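Local coordinates for protein N-acetylmuramoyl-L-alanine amidase AmiD (PDB 3D2Y) that is a zinc-dependent amidase of the outer membrane that cleaves the bond between N-acetylmuramoyl groups and L-amino acids in cell-wall glycopeptides, at residues A[46-50]-A[51-55]; A[72-75]-A[76-80]. All coordinates share one frame; numbering follows the deposited sequence.

Interaction 1 of 2, residues A[46-50]-A[51-55]; sequences ATLTD and KQVSS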
loop_
_atom_site.group_PDB
_atom_site.type_symbol
_atom_site.label_atom_id
_atom_site.label_comp_id
_atom_site.label_asym_id
_atom_site.label_seq_id
_atom_site.Cartn_x
_atom_site.Cartn_y
_atom_site.Cartn_z
ATOM N N ALA A 46 5.244 -14.683 -15.885
ATOM C CA ALA A 46 6.372 -14.502 -16.794
ATOM C C ALA A 46 7.117 -13.179 -16.492
ATOM O O ALA A 46 8.343 -13.147 -16.284
ATOM C CB ALA A 46 5.880 -14.542 -18.264
ATOM N N THR A 47 6.351 -12.101 -16.406
ATOM C CA THR A 47 6.906 -10.763 -16.257
ATOM C C THR A 47 7.579 -10.600 -14.892
ATOM O O THR A 47 8.690 -10.096 -14.810
ATOM C CB THR A 47 5.816 -9.665 -16.442
ATOM O OG1 THR A 47 5.258 -9.727 -17.771
ATOM C CG2 THR A 47 6.386 -8.281 -16.183
ATOM N N LEU A 48 6.919 -11.064 -13.842
ATOM C CA LEU A 48 7.445 -10.936 -12.488
ATOM C C LEU A 48 8.600 -11.866 -12.126
ATOM O O LEU A 48 9.123 -11.803 -10.993
ATOM C CB LEU A 48 6.310 -11.109 -11.492
ATOM C CG LEU A 48 5.212 -10.044 -11.568
ATOM C CD1 LEU A 48 3.915 -10.506 -10.862
ATOM C CD2 LEU A 48 5.714 -8.674 -11.053
ATOM N N THR A 49 8.982 -12.735 -13.056
ATOM C CA THR A 49 10.167 -13.591 -12.887
ATOM C C THR A 49 11.264 -13.228 -13.894
ATOM O O THR A 49 12.302 -13.914 -13.983
ATOM C CB THR A 49 9.838 -15.106 -12.914
ATOM O OG1 THR A 49 9.218 -15.480 -14.161
ATOM C CG2 THR A 49 8.867 -15.474 -11.766
ATOM N N ASP A 50 11.051 -12.131 -14.618
ATOM C CA ASP A 50 12.030 -11.659 -15.592
ATOM C C ASP A 50 12.985 -10.678 -14.929
ATOM O O ASP A 50 13.108 -10.619 -13.690
ATOM C CB ASP A 50 11.368 -11.031 -16.833
ATOM C CG ASP A 50 11.969 -11.561 -18.159
ATOM O OD1 ASP A 50 11.920 -12.799 -18.376
ATOM O OD2 ASP A 50 12.476 -10.757 -18.990
ATOM N N LYS A 51 13.678 -9.902 -15.738
ATOM C CA LYS A 51 14.800 -9.179 -15.176
ATOM C C LYS A 51 14.549 -7.676 -14.939
ATOM O O LYS A 51 15.463 -6.955 -14.563
ATOM C CB LYS A 51 16.100 -9.511 -15.921
ATOM C CG LYS A 51 15.965 -9.659 -17.421
ATOM C CD LYS A 51 16.397 -8.385 -18.134
ATOM C CE LYS A 51 16.731 -8.671 -19.596
ATOM N NZ LYS A 51 18.099 -8.135 -19.886
ATOM N N GLN A 52 13.299 -7.242 -15.110
ATOM C CA GLN A 52 12.930 -5.839 -14.895
ATOM C C GLN A 52 12.101 -5.612 -13.626
ATOM O O GLN A 52 12.289 -4.631 -12.921
ATOM C CB GLN A 52 12.220 -5.274 -16.133
ATOM C CG GLN A 52 13.147 -5.160 -17.348
ATOM C CD GLN A 52 12.446 -4.655 -18.592
ATOM O OE1 GLN A 52 12.075 -3.479 -18.678
ATOM N NE2 GLN A 52 12.288 -5.535 -19.582
ATOM N N VAL A 53 11.177 -6.516 -13.327
ATOM C CA VAL A 53 10.350 -6.339 -12.144
ATOM C C VAL A 53 10.055 -7.679 -11.475
ATOM O O VAL A 53 10.129 -8.712 -12.103
ATOM C CB VAL A 53 9.066 -5.504 -12.452
ATOM C CG1 VAL A 53 8.429 -5.920 -13.778
ATOM C CG2 VAL A 53 8.056 -5.628 -11.328
ATOM N N SER A 54 9.783 -7.639 -10.180
ATOM C CA SER A 54 9.290 -8.800 -9.440
ATOM C C SER A 54 8.399 -8.388 -8.257
ATOM O O SER A 54 8.272 -7.200 -7.924
ATOM C CB SER A 54 10.452 -9.650 -8.923
ATOM O OG SER A 54 11.189 -8.919 -7.928
ATOM N N SER A 55 7.768 -9.365 -7.623
ATOM C CA SER A 55 7.079 -9.118 -6.349
ATOM C C SER A 55 7.270 -10.351 -5.492
ATOM O O SER A 55 7.624 -11.428 -6.007
ATOM C CB SER A 55 5.586 -8.838 -6.560
ATOM O OG SER A 55 4.958 -9.955 -7.188
#

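Interaction 2 of 2, residues A[72-75]-A[76-80]; sequences IWQL and VPEQE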
loop_
_atom_site.group_PDB
_atom_site.type_symbol
_atom_site.label_atom_id
_atom_site.label_comp_id
_atom_site.label_asym_id
_atom_site.label_seq_id
_atom_site.Cartn_x
_atom_site.Cartn_y
_atom_site.Cartn_z
ATOM N N ILE A 72 -1.369 -19.440 -3.377
ATOM C CA ILE A 72 -0.761 -18.167 -3.764
ATOM C C ILE A 72 0.708 -18.431 -4.144
ATOM O O ILE A 72 1.350 -19.289 -3.542
ATOM C CB ILE A 72 -0.822 -17.173 -2.550
ATOM C CG1 ILE A 72 -2.272 -16.835 -2.177
ATOM C CG2 ILE A 72 -0.033 -15.889 -2.818
ATOM C CD1 ILE A 72 -2.400 -16.122 -0.803
ATOM N N TRP A 73 1.234 -17.697 -5.132
ATOM C CA TRP A 73 2.595 -17.923 -5.629
ATOM C C TRP A 73 3.557 -16.998 -4.904
ATOM O O TRP A 73 3.264 -15.821 -4.770
ATOM C CB TRP A 73 2.656 -17.721 -7.155
ATOM C CG TRP A 73 2.384 -19.007 -7.919
ATOM C CD1 TRP A 73 3.303 -19.760 -8.570
ATOM C CD2 TRP A 73 1.130 -19.674 -8.067
ATOM N NE1 TRP A 73 2.703 -20.847 -9.154
ATOM C CE2 TRP A 73 1.365 -20.817 -8.866
ATOM C CE3 TRP A 73 -0.181 -19.400 -7.635
ATOM C CZ2 TRP A 73 0.348 -21.724 -9.206
ATOM C CZ3 TRP A 73 -1.204 -20.301 -7.979
ATOM C CH2 TRP A 73 -0.927 -21.453 -8.766
ATOM N N GLN A 74 4.636 -17.558 -4.349
ATOM C CA GLN A 74 5.706 -16.733 -3.748
ATOM C C GLN A 74 6.913 -16.790 -4.658
ATOM O O GLN A 74 7.393 -17.873 -5.020
ATOM C CB GLN A 74 6.017 -17.084 -2.273
ATOM C CG GLN A 74 7.218 -16.258 -1.691
ATOM C CD GLN A 74 7.560 -16.508 -0.250
ATOM O OE1 GLN A 74 8.268 -15.693 0.377
ATOM N NE2 GLN A 74 7.094 -17.607 0.295
ATOM N N LEU A 75 7.374 -15.615 -5.075
ATOM C CA LEU A 75 8.379 -15.504 -6.105
ATOM C C LEU A 75 9.733 -15.098 -5.554
ATOM O O LEU A 75 10.742 -15.299 -6.205
ATOM C CB LEU A 75 7.930 -14.484 -7.167
ATOM C CG LEU A 75 6.583 -14.717 -7.843
ATOM C CD1 LEU A 75 6.287 -13.586 -8.788
ATOM C CD2 LEU A 75 6.550 -16.067 -8.624
ATOM N N VAL A 76 9.739 -14.489 -4.365
ATOM C CA VAL A 76 10.939 -13.869 -3.803
ATOM C C VAL A 76 10.886 -14.063 -2.296
ATOM O O VAL A 76 9.849 -13.774 -1.699
ATOM C CB VAL A 76 11.084 -12.336 -4.123
ATOM C CG1 VAL A 76 12.319 -11.696 -3.346
ATOM C CG2 VAL A 76 11.179 -12.066 -5.632
ATOM N N PRO A 77 11.971 -14.631 -1.696
ATOM C CA PRO A 77 12.030 -14.763 -0.219
ATOM C C PRO A 77 11.857 -13.375 0.409
ATOM O O PRO A 77 12.373 -12.394 -0.119
ATOM C CB PRO A 77 13.439 -15.314 0.041
ATOM C CG PRO A 77 13.840 -15.995 -1.241
ATOM C CD PRO A 77 13.213 -15.115 -2.329
ATOM N N GLU A 78 11.111 -13.320 1.515
ATOM C CA GLU A 78 10.716 -12.059 2.151
ATOM C C GLU A 78 11.953 -11.353 2.663
ATOM O O GLU A 78 11.939 -10.135 2.776
ATOM C CB GLU A 78 9.754 -12.290 3.335
ATOM C CG GLU A 78 8.334 -12.765 2.981
ATOM C CD GLU A 78 7.366 -12.795 4.194
ATOM O OE1 GLU A 78 7.839 -12.731 5.352
ATOM O OE2 GLU A 78 6.139 -12.887 3.969
ATOM N N GLN A 79 13.006 -12.121 2.973
ATOM C CA GLN A 79 14.271 -11.582 3.482
ATOM C C GLN A 79 14.933 -10.701 2.432
ATOM O O GLN A 79 15.755 -9.880 2.746
ATOM C CB GLN A 79 15.234 -12.726 3.823
ATOM C CG GLN A 79 15.953 -13.279 2.577
ATOM C CD GLN A 79 16.378 -14.715 2.669
ATOM O OE1 GLN A 79 16.275 -15.462 1.690
ATOM N NE2 GLN A 79 16.870 -15.120 3.835
ATOM N N GLU A 80 14.577 -10.938 1.176
ATOM C CA GLU A 80 15.171 -10.246 0.048
ATOM C C GLU A 80 14.203 -9.205 -0.484
ATOM O O GLU A 80 12.995 -9.353 -0.341
ATOM C CB GLU A 80 15.538 -11.244 -1.050
ATOM C CG GLU A 80 16.779 -12.087 -0.725
ATOM C CD GLU A 80 17.358 -12.670 -1.958
ATOM O OE1 GLU A 80 18.526 -12.337 -2.266
ATOM O OE2 GLU A 80 16.639 -13.433 -2.638
#

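Interaction 1 of 2, residues A[46-50]-A[51-55]
The backbones of L48 and S54 pass within 4.2 Å of each other, CA to CA, because the chain doubles back as it leaves helix 41-48. D50 N bonds to T47 O at 3.1 Å, across the start of the bend. No hydrogen bond joins 46-50 to 51-55. Instead there are two CA-H...O contacts in opposite directions. L48 CA faces V53 O, with an angle of 140° at the hydrogen, and S54 CA lies 3.4 Å from L48 O. The carbonyls are close as well: V53 O is 3.4 Å from L48 O, and both are acceptors.

L48 reaches across with both methyls. CD2 meets V53 CG2 at 3.9 Å, and CD1 lies 3.9 Å from S55 OG. CG of L48 stands anti to its carbonyl carbon (chi1 -63°), which swings CG and both methyls toward V53 and S55. T47 turns its methyl CG2 to V53 CG1, while its OG1 bonds back to S43 O. V53 is modelled in two conformations, so its methyl contacts describe one of them. S54 and S55 direct their hydroxyls elsewhere: S54 OG bonds with W83 N and S55 OG with Y57 O.

L48 and S55 also touch E104, the proton acceptor. T47, L48 and V53 pack against the bound substrate peptide. D50 and K51 lie side by side, but D50 OD2 and K51 NZ are 6.3 Å apart and not in contact. Across the bend the contact is made by methyls and CA-H...O contacts, and the hydroxyls of T47, S54 and S55 are taken by partners beyond it. This is consistent with T47, L48 and V53 giving the substrate a largely apolar surface, while S55 lies beside E104.

Interaction 2 of 2, residues A[72-75]-A[76-80]
The carboxamide of Q74 is the flat group that meets 76-80, and it does so at its outer end. V76 O is 3.2 Å from the atom modelled as Q74 OE1. The amide is probably turned over in the model, so its oxygen and nitrogen cannot be told apart with confidence. Neither of its faces is covered by 76-80. The methylene before it is close too, with Q74 CG 3.6 Å from V76 O. CG stands anti to the backbone N (chi1 176°) and the chain runs on extended, which carries the amide alongside the V76 carbonyl and toward the side chain of E78.

Strand 73-74 is the outermost strand on its side of the central mixed sheet of the amidase 2 (PGRP-like) fold. It pairs antiparallel with strand 57-59. W73 bonds to L58, and the pairing is continued just past the strand ends by L75 with H56. The chain then leaves the sheet and makes a type I beta turn from P77 to E80, closed by E80 N to P77 O at 2.9 Å.

V76 sets its methyl CG2 beside the preceding peptide, 3.3 Å from L75 O. L75 CB is 4.3 Å from the same methyl, but the rest of L75 leads away onto L45 of helix 41-48. The carboxylate of E78 makes a salt bridge with R140 and hydrogen bonds with Y141 and Y57.

Overall arrangement
Both interactions are local bends beside strand 57-59, one leading into it and one leaving its partner strand 73-74. Interaction 1 is partly buried and borders the substrate and E104. Interaction 2 lies on the surface, where side chains of I72 and E78 reach helix 124-141. Their chemistry differs accordingly. The first rests on methyl packing and CA-H...O contacts. The second brings an amide near a carbonyl and has a carboxylate tied to helix 124-141 and to strand 57-59. They meet directly: L75 CD1 packs on L48 CB at 3.7 Å, and S55 O is 3.3 Å from L75 CB. L75, just after strand 73-74, thus packs on helix 41-48.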